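Local coordinates for glycoside Hydrolase (Bacteroides uniformis, PDB 5TA0), which is a family 86 glycoside hydrolase that probably cleaves agarose chains, captured here with bound sugars of an agarose oligosaccharide, at residues 372-377 with 403-408; 58-63 with 68-73; 344-349 with 387-392. All coordinates share one frame; numbering follows the deposited sequence.

Contact 1. Residues 372-377 with 403-408; sequences MLKSEW and GEYVYS. With GAL (beta-D-galactopyranose), chain C.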
loop_
_atom_site.group_PDB
_atom_site.type_symbol
_atom_site.label_atom_id
_atom_site.label_comp_id
_atom_site.label_asym_id
_atom_site.label_seq_id
_atom_site.Cartn_x
_atom_site.Cartn_y
_atom_site.Cartn_z
ATOM N N MET A 372 -11.791 7.102 -5.090
ATOM C CA MET A 372 -11.805 8.294 -5.951
ATOM C C MET A 372 -12.833 9.267 -5.406
ATOM O O MET A 372 -13.693 8.874 -4.607
ATOM C CB MET A 372 -12.103 7.877 -7.373
ATOM C CG MET A 372 -11.009 6.969 -7.940
ATOM S SD MET A 372 -11.100 6.673 -9.720
ATOM C CE MET A 372 -10.455 8.241 -10.294
ATOM N N LEU A 373 -12.793 10.527 -5.809
ATOM C CA LEU A 373 -13.746 11.488 -5.269
ATOM C C LEU A 373 -15.171 11.188 -5.707
ATOM O O LEU A 373 -16.066 11.094 -4.869
ATOM C CB LEU A 373 -13.365 12.917 -5.692
ATOM C CG LEU A 373 -14.287 14.023 -5.150
ATOM C CD1 LEU A 373 -14.130 14.149 -3.665
ATOM C CD2 LEU A 373 -13.978 15.358 -5.825
ATOM N N LYS A 374 -15.365 11.038 -7.007
ATOM C CA LYS A 374 -16.713 11.001 -7.585
ATOM C C LYS A 374 -16.825 10.119 -8.814
ATOM O O LYS A 374 -17.786 9.360 -8.962
ATOM C CB LYS A 374 -17.165 12.435 -7.930
ATOM C CG LYS A 374 -18.587 12.516 -8.494
ATOM C CD LYS A 374 -19.096 13.921 -8.782
ATOM C CE LYS A 374 -19.228 14.757 -7.533
ATOM N NZ LYS A 374 -19.731 16.134 -7.823
ATOM N N SER A 375 -15.886 10.251 -9.739
ATOM C CA SER A 375 -15.829 9.399 -10.929
ATOM C C SER A 375 -17.192 9.227 -11.610
ATOM O O SER A 375 -17.622 8.110 -11.874
ATOM C CB SER A 375 -15.225 8.046 -10.562
ATOM O OG SER A 375 -13.911 8.282 -10.075
ATOM N N GLU A 376 -17.841 10.354 -11.899
ATOM C CA GLU A 376 -19.093 10.401 -12.666
ATOM C C GLU A 376 -18.963 9.663 -13.997
ATOM O O GLU A 376 -19.877 8.961 -14.426
ATOM C CB GLU A 376 -19.468 11.861 -12.932
ATOM C CG GLU A 376 -20.850 12.057 -13.521
ATOM C CD GLU A 376 -21.887 12.390 -12.469
ATOM O OE1 GLU A 376 -23.083 12.143 -12.718
ATOM O OE2 GLU A 376 -21.513 12.920 -11.395
ATOM N N TRP A 377 -17.804 9.795 -14.633
ATOM C CA TRP A 377 -17.486 9.089 -15.882
ATOM C C TRP A 377 -17.639 7.566 -15.779
ATOM O O TRP A 377 -17.772 6.885 -16.796
ATOM C CB TRP A 377 -16.034 9.414 -16.374
ATOM C CG TRP A 377 -14.993 9.153 -15.332
ATOM C CD1 TRP A 377 -14.373 10.101 -14.534
ATOM C CD2 TRP A 377 -14.450 7.887 -14.923
ATOM N NE1 TRP A 377 -13.528 9.495 -13.678
ATOM C CE2 TRP A 377 -13.546 8.147 -13.870
ATOM C CE3 TRP A 377 -14.643 6.563 -15.327
ATOM C CZ2 TRP A 377 -12.828 7.126 -13.239
ATOM C CZ3 TRP A 377 -13.932 5.538 -14.678
ATOM C CH2 TRP A 377 -13.037 5.843 -13.645
ATOM N N GLY A 403 -30.141 13.232 -7.244
ATOM C CA GLY A 403 -29.959 14.031 -6.054
ATOM C C GLY A 403 -28.518 14.514 -5.960
ATOM O O GLY A 403 -27.652 14.079 -6.730
ATOM N N GLU A 404 -28.274 15.415 -5.025
ATOM C CA GLU A 404 -26.939 15.961 -4.828
ATOM C C GLU A 404 -26.040 14.942 -4.160
ATOM O O GLU A 404 -26.492 14.041 -3.464
ATOM C CB GLU A 404 -26.997 17.208 -3.956
ATOM C CG GLU A 404 -27.811 18.337 -4.562
ATOM C CD GLU A 404 -27.420 19.687 -4.006
ATOM O OE1 GLU A 404 -27.581 19.883 -2.771
ATOM O OE2 GLU A 404 -26.939 20.522 -4.807
ATOM N N TYR A 405 -24.737 15.134 -4.338
ATOM C CA TYR A 405 -23.766 14.239 -3.732
ATOM C C TYR A 405 -23.538 14.525 -2.250
ATOM O O TYR A 405 -23.433 15.681 -1.826
ATOM C CB TYR A 405 -22.430 14.353 -4.474
ATOM C CG TYR A 405 -22.371 13.614 -5.777
ATOM C CD1 TYR A 405 -22.674 14.223 -6.981
ATOM C CD2 TYR A 405 -21.979 12.285 -5.804
ATOM C CE1 TYR A 405 -22.578 13.533 -8.180
ATOM C CE2 TYR A 405 -21.878 11.588 -6.988
ATOM C CZ TYR A 405 -22.160 12.213 -8.181
ATOM O OH TYR A 405 -22.048 11.535 -9.348
ATOM N N VAL A 406 -23.419 13.451 -1.490
ATOM C CA VAL A 406 -23.093 13.460 -0.076
ATOM C C VAL A 406 -21.965 12.429 0.142
ATOM O O VAL A 406 -21.692 11.613 -0.727
ATOM C CB VAL A 406 -24.307 13.075 0.783
ATOM C CG1 VAL A 406 -25.418 14.102 0.596
ATOM C CG2 VAL A 406 -24.829 11.663 0.481
ATOM N N TYR A 407 -21.337 12.433 1.308
ATOM C CA TYR A 407 -20.278 11.442 1.564
ATOM C C TYR A 407 -20.835 10.035 1.534
ATOM O O TYR A 407 -21.931 9.766 2.050
ATOM C CB TYR A 407 -19.606 11.664 2.906
ATOM C CG TYR A 407 -18.691 12.868 2.966
ATOM C CD1 TYR A 407 -17.644 13.023 2.056
ATOM C CD2 TYR A 407 -18.833 13.818 3.963
ATOM C CE1 TYR A 407 -16.791 14.109 2.124
ATOM C CE2 TYR A 407 -17.986 14.920 4.034
ATOM C CZ TYR A 407 -16.959 15.061 3.114
ATOM O OH TYR A 407 -16.093 16.144 3.160
ATOM N N SER A 408 -20.087 9.126 0.911
ATOM C CA SER A 408 -20.280 7.702 1.087
ATOM C C SER A 408 -19.803 7.306 2.479
ATOM O O SER A 408 -19.328 8.159 3.246
ATOM C CB SER A 408 -19.513 6.923 0.038
ATOM O OG SER A 408 -18.109 6.935 0.355
HETATM C C1 GAL C . -9.663 6.807 -14.934
HETATM C C2 GAL C . -9.531 8.294 -15.278
HETATM C C3 GAL C . -10.664 8.781 -16.189
HETATM C C4 GAL C . -10.829 7.834 -17.371
HETATM C C5 GAL C . -11.005 6.407 -16.858
HETATM C C6 GAL C . -11.189 5.382 -17.974
HETATM O O2 GAL C . -9.526 9.016 -14.046
HETATM O O3 GAL C . -10.427 10.139 -16.605
HETATM O O4 GAL C . -9.647 7.866 -18.190
HETATM O O5 GAL C . -9.846 6.019 -16.102
HETATM O O6 GAL C . -11.316 4.059 -17.423
HETATM O O HOH W 1 -20.555 9.094 -9.132
#
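K374 and E376 meet Y405 just behind the agarose-binding pocket, where the loop after strand 364-369, the last of the parallel barrel strands, leans on the short strand 405-407. The lysine lies over one face of the tyrosine ring. Its CG, CD and CE run across the aromatic surface, and CE makes a CH-pi contact, 3.6 Å from the centroid of the Y405 ring and 15° off its normal. The chain is extended until CD and then bends (chi3 -64°), which sends NZ past the ring to N64 OD1 and the carbonyl of Y59. A lysine suits the place because its methylenes pack on the aromatic face while its ammonium group finds polar partners beyond the ring.

E376 comes instead to the hydroxyl at the ring's edge. In the conformer given, Y405 OH donates to E376 OE2 at 2.5 Å, reaching that oxygen from above the carboxylate plane. E376 is modelled in two conformers, and the exact length of this bond is therefore doubtful. Its OE1 forms a salt bridge with R394. A water donates both to Y405 OH (2.9 Å) and to K374 O (2.8 Å), so in this conformer the hydroxyl is both donor and acceptor.

On the pocket side of the same loop, W377 is backed by S375 CB and turns its opposite face to a galactose, with W377 CZ2 3.6 Å from GAL C1. M372 CE fills in at the edge of the indole. A flat aromatic side chain laid against a pyranose is the sugar platform familiar from carbohydrate-active enzymes.

Contact 2. Residues 58-63 with 68-73; sequences NYWDSA and DLRDDL
W60 and R70 form a local, mostly buried contact that folds the loop after the first barrel strand, 50-51, back onto the opening turns of helix 69-76. The broad indole takes contacts from three helix residues. R70 CG lies over one face in a CH-pi contact, 3.9 Å from the centroid of the W60 six-membered ring. L69 packs at the benzene side, with L69 CG 3.8 Å from W60 CE3, and L73, one helical turn on, brings L73 CD2 to 3.9 Å from W60 CH2. W60 NE1 is bonded to the carbonyl of T54, which helps hold the ring in this orientation.

With CG beside the backbone N (chi1 -70°), R70 lays CG on the indole; the chain then runs extended to NE along the tryptophan, toward D61. There the guanidinium has W60 CB over one face and the D61 carboxylate at its edge. The salt bridge is end-on and twofold: R70 NH1 meets the syn lone pair of D61 OD1 at 2.8 Å, and R70 NH2 reaches D61 OD2 at 2.9 Å. The two groups are nearly coplanar (28°). R70 NE goes to the carbonyl of I55, so a third direction of the group is tied down. A leucine here would probably leave the D61 carboxylate without this countercharge and the I55 carbonyl without this donor.

D68 supplies the N-cap, its OD1 accepting from D71 N at 3.1 Å, while a water donates to W60 O and accepts from R70 N. The chemistry implies a division of labour within R70: its methylenes serve the apolar indole, and its guanidinium, its rotation fixed by the paired bonds, has a charge that D61 probably balances.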
loop_
_atom_site.group_PDB
_atom_site.type_symbol
_atom_site.label_atom_id
_atom_site.label_comp_id
_atom_site.label_asym_id
_atom_site.label_seq_id
_atom_site.Cartn_x
_atom_site.Cartn_y
_atom_site.Cartn_z
ATOM N N ASN A 58 -12.865 18.694 -11.682
ATOM C CA ASN A 58 -14.046 19.569 -11.684
ATOM C C ASN A 58 -15.193 19.068 -10.799
ATOM O O ASN A 58 -16.104 19.818 -10.464
ATOM C CB ASN A 58 -14.508 19.971 -13.119
ATOM C CG ASN A 58 -15.076 18.828 -13.957
ATOM O OD1 ASN A 58 -15.453 17.780 -13.451
ATOM N ND2 ASN A 58 -15.151 19.067 -15.272
ATOM N N TYR A 59 -15.099 17.811 -10.383
ATOM C CA TYR A 59 -16.095 17.170 -9.530
ATOM C C TYR A 59 -16.179 17.774 -8.119
ATOM O O TYR A 59 -17.178 17.594 -7.437
ATOM C CB TYR A 59 -15.830 15.657 -9.432
ATOM C CG TYR A 59 -15.997 14.861 -10.710
ATOM C CD1 TYR A 59 -17.005 15.174 -11.659
ATOM C CD2 TYR A 59 -15.174 13.764 -10.972
ATOM C CE1 TYR A 59 -17.162 14.425 -12.806
ATOM C CE2 TYR A 59 -15.339 13.006 -12.123
ATOM C CZ TYR A 59 -16.329 13.352 -13.034
ATOM O OH TYR A 59 -16.475 12.577 -14.166
ATOM N N TRP A 60 -15.153 18.503 -7.669
ATOM C CA TRP A 60 -15.240 19.238 -6.420
ATOM C C TRP A 60 -16.263 20.383 -6.441
ATOM O O TRP A 60 -16.652 20.834 -5.384
ATOM C CB TRP A 60 -13.912 19.893 -6.060
ATOM C CG TRP A 60 -12.780 18.981 -5.680
ATOM C CD1 TRP A 60 -11.704 18.647 -6.448
ATOM C CD2 TRP A 60 -12.565 18.356 -4.391
ATOM N NE1 TRP A 60 -10.855 17.821 -5.738
ATOM C CE2 TRP A 60 -11.346 17.640 -4.473
ATOM C CE3 TRP A 60 -13.282 18.338 -3.187
ATOM C CZ2 TRP A 60 -10.842 16.913 -3.410
ATOM C CZ3 TRP A 60 -12.787 17.635 -2.139
ATOM C CH2 TRP A 60 -11.562 16.916 -2.248
ATOM N N ASP A 61 -16.637 20.831 -7.630
ATOM C CA ASP A 61 -17.221 22.164 -7.811
ATOM C C ASP A 61 -18.636 22.183 -8.332
ATOM O O ASP A 61 -19.141 23.262 -8.681
ATOM C CB ASP A 61 -16.305 22.935 -8.748
ATOM C CG ASP A 61 -14.918 23.104 -8.142
ATOM O OD1 ASP A 61 -14.838 23.604 -7.017
ATOM O OD2 ASP A 61 -13.959 22.668 -8.776
ATOM N N SER A 62 -19.305 21.045 -8.378
ATOM C CA SER A 62 -20.713 21.011 -8.776
ATOM C C SER A 62 -21.433 19.809 -8.193
ATOM O O SER A 62 -20.809 18.767 -7.925
ATOM C CB SER A 62 -20.853 21.017 -10.291
ATOM O OG SER A 62 -20.316 19.856 -10.880
ATOM N N ALA A 63 -22.741 19.988 -7.978
ATOM C CA ALA A 63 -23.679 18.932 -7.619
ATOM C C ALA A 63 -23.448 18.328 -6.245
ATOM O O ALA A 63 -23.953 17.234 -5.992
ATOM C CB ALA A 63 -23.695 17.851 -8.682
ATOM N N ASP A 68 -18.395 24.193 -0.169
ATOM C CA ASP A 68 -16.926 24.177 -0.236
ATOM C C ASP A 68 -16.434 22.813 0.248
ATOM O O ASP A 68 -16.030 22.631 1.395
ATOM C CB ASP A 68 -16.290 25.327 0.547
ATOM C CG ASP A 68 -14.800 25.477 0.257
ATOM O OD1 ASP A 68 -14.197 24.560 -0.341
ATOM O OD2 ASP A 68 -14.212 26.518 0.631
ATOM N N LEU A 69 -16.461 21.862 -0.679
ATOM C CA LEU A 69 -16.123 20.490 -0.360
ATOM C C LEU A 69 -14.615 20.291 -0.126
ATOM O O LEU A 69 -14.226 19.488 0.720
ATOM C CB LEU A 69 -16.638 19.543 -1.429
ATOM C CG LEU A 69 -16.469 18.052 -1.126
ATOM C CD1 LEU A 69 -17.284 17.610 0.086
ATOM C CD2 LEU A 69 -16.868 17.253 -2.349
ATOM N N ARG A 70 -13.767 21.021 -0.852
ATOM C CA ARG A 70 -12.320 20.978 -0.553
ATOM C C ARG A 70 -12.029 21.364 0.898
ATOM O O ARG A 70 -11.199 20.754 1.565
ATOM C CB ARG A 70 -11.509 21.881 -1.460
ATOM C CG ARG A 70 -11.421 21.443 -2.892
ATOM C CD ARG A 70 -10.506 22.373 -3.688
ATOM N NE ARG A 70 -10.597 22.094 -5.121
ATOM C CZ ARG A 70 -11.565 22.497 -5.932
ATOM N NH1 ARG A 70 -12.557 23.257 -5.462
ATOM N NH2 ARG A 70 -11.556 22.156 -7.218
ATOM N N ASP A 71 -12.680 22.424 1.392
ATOM C CA ASP A 71 -12.436 22.846 2.762
ATOM C C ASP A 71 -12.840 21.780 3.774
ATOM O O ASP A 71 -12.194 21.611 4.813
ATOM C CB ASP A 71 -13.166 24.154 3.071
ATOM C CG ASP A 71 -12.825 24.687 4.449
ATOM O OD1 ASP A 71 -11.655 25.023 4.676
ATOM O OD2 ASP A 71 -13.706 24.677 5.323
ATOM N N ASP A 72 -13.915 21.073 3.475
ATOM C CA ASP A 72 -14.388 20.039 4.382
ATOM C C ASP A 72 -13.495 18.787 4.328
ATOM O O ASP A 72 -12.964 18.326 5.344
ATOM C CB ASP A 72 -15.849 19.695 4.102
ATOM C CG ASP A 72 -16.506 18.973 5.273
ATOM O OD1 ASP A 72 -16.657 17.732 5.220
ATOM O OD2 ASP A 72 -16.867 19.640 6.273
ATOM N N LEU A 73 -13.268 18.266 3.137
ATOM C CA LEU A 73 -12.558 17.000 3.031
ATOM C C LEU A 73 -11.052 17.160 3.162
ATOM O O LEU A 73 -10.415 16.449 3.953
ATOM C CB LEU A 73 -12.914 16.319 1.721
ATOM C CG LEU A 73 -12.336 14.925 1.470
ATOM C CD1 LEU A 73 -12.427 13.977 2.658
ATOM C CD2 LEU A 73 -13.005 14.324 0.228
HETATM O O HOH W 2 -15.355 22.053 -3.346
#

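Contact 3. Residues 344-349 with 387-392; sequences WLRLKS and HTARML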
loop_
_atom_site.group_PDB
_atom_site.type_symbol
_atom_site.label_atom_id
_atom_site.label_comp_id
_atom_site.label_asym_id
_atom_site.label_seq_id
_atom_site.Cartn_x
_atom_site.Cartn_y
_atom_site.Cartn_z
ATOM N N TRP A 344 -18.085 -0.818 3.759
ATOM C CA TRP A 344 -17.463 -1.506 4.898
ATOM C C TRP A 344 -16.416 -2.524 4.431
ATOM O O TRP A 344 -15.303 -2.604 4.974
ATOM C CB TRP A 344 -18.504 -2.200 5.790
ATOM C CG TRP A 344 -17.923 -3.207 6.714
ATOM C CD1 TRP A 344 -18.018 -4.566 6.618
ATOM C CD2 TRP A 344 -17.063 -2.956 7.832
ATOM N NE1 TRP A 344 -17.318 -5.171 7.619
ATOM C CE2 TRP A 344 -16.713 -4.208 8.381
ATOM C CE3 TRP A 344 -16.559 -1.791 8.431
ATOM C CZ2 TRP A 344 -15.896 -4.332 9.510
ATOM C CZ3 TRP A 344 -15.718 -1.924 9.546
ATOM C CH2 TRP A 344 -15.405 -3.185 10.068
ATOM N N LEU A 345 -16.735 -3.270 3.378
ATOM C CA LEU A 345 -15.780 -4.245 2.848
ATOM C C LEU A 345 -14.472 -3.571 2.467
ATOM O O LEU A 345 -13.414 -4.101 2.745
ATOM C CB LEU A 345 -16.349 -5.018 1.662
ATOM C CG LEU A 345 -17.557 -5.917 1.984
ATOM C CD1 LEU A 345 -17.992 -6.587 0.698
ATOM C CD2 LEU A 345 -17.260 -6.967 3.042
ATOM N N ARG A 346 -14.577 -2.382 1.893
ATOM C CA ARG A 346 -13.371 -1.610 1.544
ATOM C C ARG A 346 -12.690 -1.058 2.801
ATOM O O ARG A 346 -11.450 -1.126 2.928
ATOM C CB ARG A 346 -13.739 -0.470 0.597
ATOM C CG ARG A 346 -14.404 -0.926 -0.696
ATOM C CD ARG A 346 -14.556 0.255 -1.638
ATOM N NE ARG A 346 -13.273 0.563 -2.242
ATOM C CZ ARG A 346 -12.730 -0.140 -3.237
ATOM N NH1 ARG A 346 -11.519 0.156 -3.698
ATOM N NH2 ARG A 346 -13.394 -1.135 -3.815
ATOM N N LEU A 347 -13.475 -0.508 3.702
ATOM C CA LEU A 347 -12.940 0.098 4.938
ATOM C C LEU A 347 -12.066 -0.872 5.716
ATOM O O LEU A 347 -10.956 -0.531 6.187
ATOM C CB LEU A 347 -14.067 0.635 5.840
ATOM C CG LEU A 347 -14.719 1.923 5.358
ATOM C CD1 LEU A 347 -16.033 2.135 6.091
ATOM C CD2 LEU A 347 -13.795 3.120 5.533
ATOM N N LYS A 348 -12.564 -2.087 5.937
ATOM C CA LYS A 348 -11.831 -3.008 6.830
ATOM C C LYS A 348 -10.515 -3.451 6.220
ATOM O O LYS A 348 -9.533 -3.642 6.928
ATOM C CB LYS A 348 -12.702 -4.191 7.280
ATOM C CG LYS A 348 -13.080 -5.180 6.213
ATOM C CD LYS A 348 -14.067 -6.215 6.756
ATOM C CE LYS A 348 -14.617 -7.158 5.710
ATOM N NZ LYS A 348 -13.649 -8.218 5.315
ATOM N N SER A 349 -10.479 -3.608 4.891
ATOM C CA SER A 349 -9.221 -3.917 4.215
ATOM C C SER A 349 -8.261 -2.735 4.277
ATOM O O SER A 349 -7.064 -2.934 4.499
ATOM C CB SER A 349 -9.480 -4.329 2.771
ATOM O OG SER A 349 -10.029 -5.645 2.727
ATOM N N HIS A 387 -19.569 3.931 -10.088
ATOM C CA HIS A 387 -18.223 3.510 -9.734
ATOM C C HIS A 387 -18.230 2.902 -8.326
ATOM O O HIS A 387 -18.873 3.423 -7.416
ATOM C CB HIS A 387 -17.285 4.718 -9.809
ATOM C CG HIS A 387 -15.839 4.371 -9.757
ATOM N ND1 HIS A 387 -15.193 4.078 -8.577
ATOM C CD2 HIS A 387 -14.907 4.291 -10.731
ATOM C CE1 HIS A 387 -13.910 3.866 -8.827
ATOM N NE2 HIS A 387 -13.721 3.951 -10.130
ATOM N N THR A 388 -17.494 1.811 -8.154
ATOM C CA THR A 388 -17.568 1.052 -6.906
ATOM C C THR A 388 -16.668 1.550 -5.753
ATOM O O THR A 388 -16.715 0.991 -4.675
ATOM C CB THR A 388 -17.322 -0.448 -7.145
ATOM O OG1 THR A 388 -15.997 -0.630 -7.636
ATOM C CG2 THR A 388 -18.349 -1.022 -8.143
ATOM N N ALA A 389 -15.905 2.616 -5.953
ATOM C CA ALA A 389 -14.969 3.132 -4.922
ATOM C C ALA A 389 -14.937 4.656 -4.904
ATOM O O ALA A 389 -13.978 5.277 -5.384
ATOM C CB ALA A 389 -13.586 2.556 -5.165
ATOM N N ARG A 390 -16.006 5.250 -4.385
ATOM C CA ARG A 390 -16.223 6.697 -4.367
ATOM C C ARG A 390 -16.347 7.264 -2.968
ATOM O O ARG A 390 -17.024 6.696 -2.131
ATOM C CB ARG A 390 -17.508 7.073 -5.123
ATOM C CG ARG A 390 -17.482 6.821 -6.614
ATOM C CD ARG A 390 -18.842 7.062 -7.210
ATOM N NE ARG A 390 -19.783 6.076 -6.678
ATOM C CZ ARG A 390 -21.094 6.263 -6.510
ATOM N NH1 ARG A 390 -21.698 7.373 -6.894
ATOM N NH2 ARG A 390 -21.782 5.296 -5.913
ATOM N N MET A 391 -15.729 8.424 -2.743
ATOM C CA MET A 391 -15.934 9.218 -1.540
ATOM C C MET A 391 -17.304 9.883 -1.467
ATOM O O MET A 391 -17.752 10.223 -0.372
ATOM C CB MET A 391 -14.876 10.322 -1.433
ATOM C CG MET A 391 -13.464 9.811 -1.293
ATOM S SD MET A 391 -13.225 8.696 0.112
ATOM C CE MET A 391 -13.877 9.631 1.468
ATOM N N LEU A 392 -17.944 10.078 -2.617
ATOM C CA LEU A 392 -19.239 10.765 -2.720
ATOM C C LEU A 392 -20.197 9.865 -3.468
ATOM O O LEU A 392 -19.823 9.242 -4.467
ATOM C CB LEU A 392 -19.122 12.050 -3.525
ATOM C CG LEU A 392 -18.200 13.144 -3.020
ATOM C CD1 LEU A 392 -18.088 14.226 -4.089
ATOM C CD2 LEU A 392 -18.673 13.684 -1.695
HETATM O O HOH W 3 -16.201 -1.807 -3.794
#
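R346, on the helix 340-358 that precedes the last barrel strand, reaches over to A389 and T388 in the loop that also carries the pocket residue H387. The A389 methyl sits squarely over the guanidinium, 3.3 Å above its plane, and R346 CZ is 3.4 Å from A389 CB. No hydrogen bond joins the two segments directly. An alanine suits this spot because its single small carbon lets the flat group lie close against it.

The arginine is extended at first and then turns at chi3 (76°), and this bend lays the face of the guanidinium against the methyl. With its face on the methyl, the group has its N-H bonds directed outward in its own plane. NH1 goes to the carbonyl of F370, and R346 NH2 donates at 2.9 Å to a water lying at the edge, in the guanidinium plane. That water in turn donates to T388 O at 3.0 Å, so the polar link from helix to loop is a bridge through solvent.

The loop is braced from within. A389 N donates to H387 ND1 at 3.1 Å, tilted 24° from the imidazole plane, which helps to set the turn of the ring. R390 NE bonds to H387 O at 2.9 Å, and the same arginine pairs with E397. H387 also meets the ring of W377, the planes at about 80°, and touches a bound galactose.

The chemistry therefore implies that a buried arginine can serve apolar and polar neighbours together: its face packs on a methyl, while its edge bonds to a carbonyl and a water, placing the helix beside the loop that presents H387.

How the contacts relate
From the N terminus, contact 2 comes first and closes a short loop, four residues separating 58-63 from 68-73. Contact 3 opens much later, at 344-349 on helix 340-358. Contact 1 opens at 372-377 before contact 3 closes at 387-392, and itself closes at 403-408, so contacts 1 and 3 cross. They share the excursion after the last barrel strand: M372 O probably bonds to M391 N, and S408 OG to R390 O. Strand 405-407 also reaches back to contact 2, through probable hydrogen bonds from Y405 N to A63 O and between Y407 OH and D72 OD1. Together they join elements near the first and last strands of the barrel behind the sugar pocket.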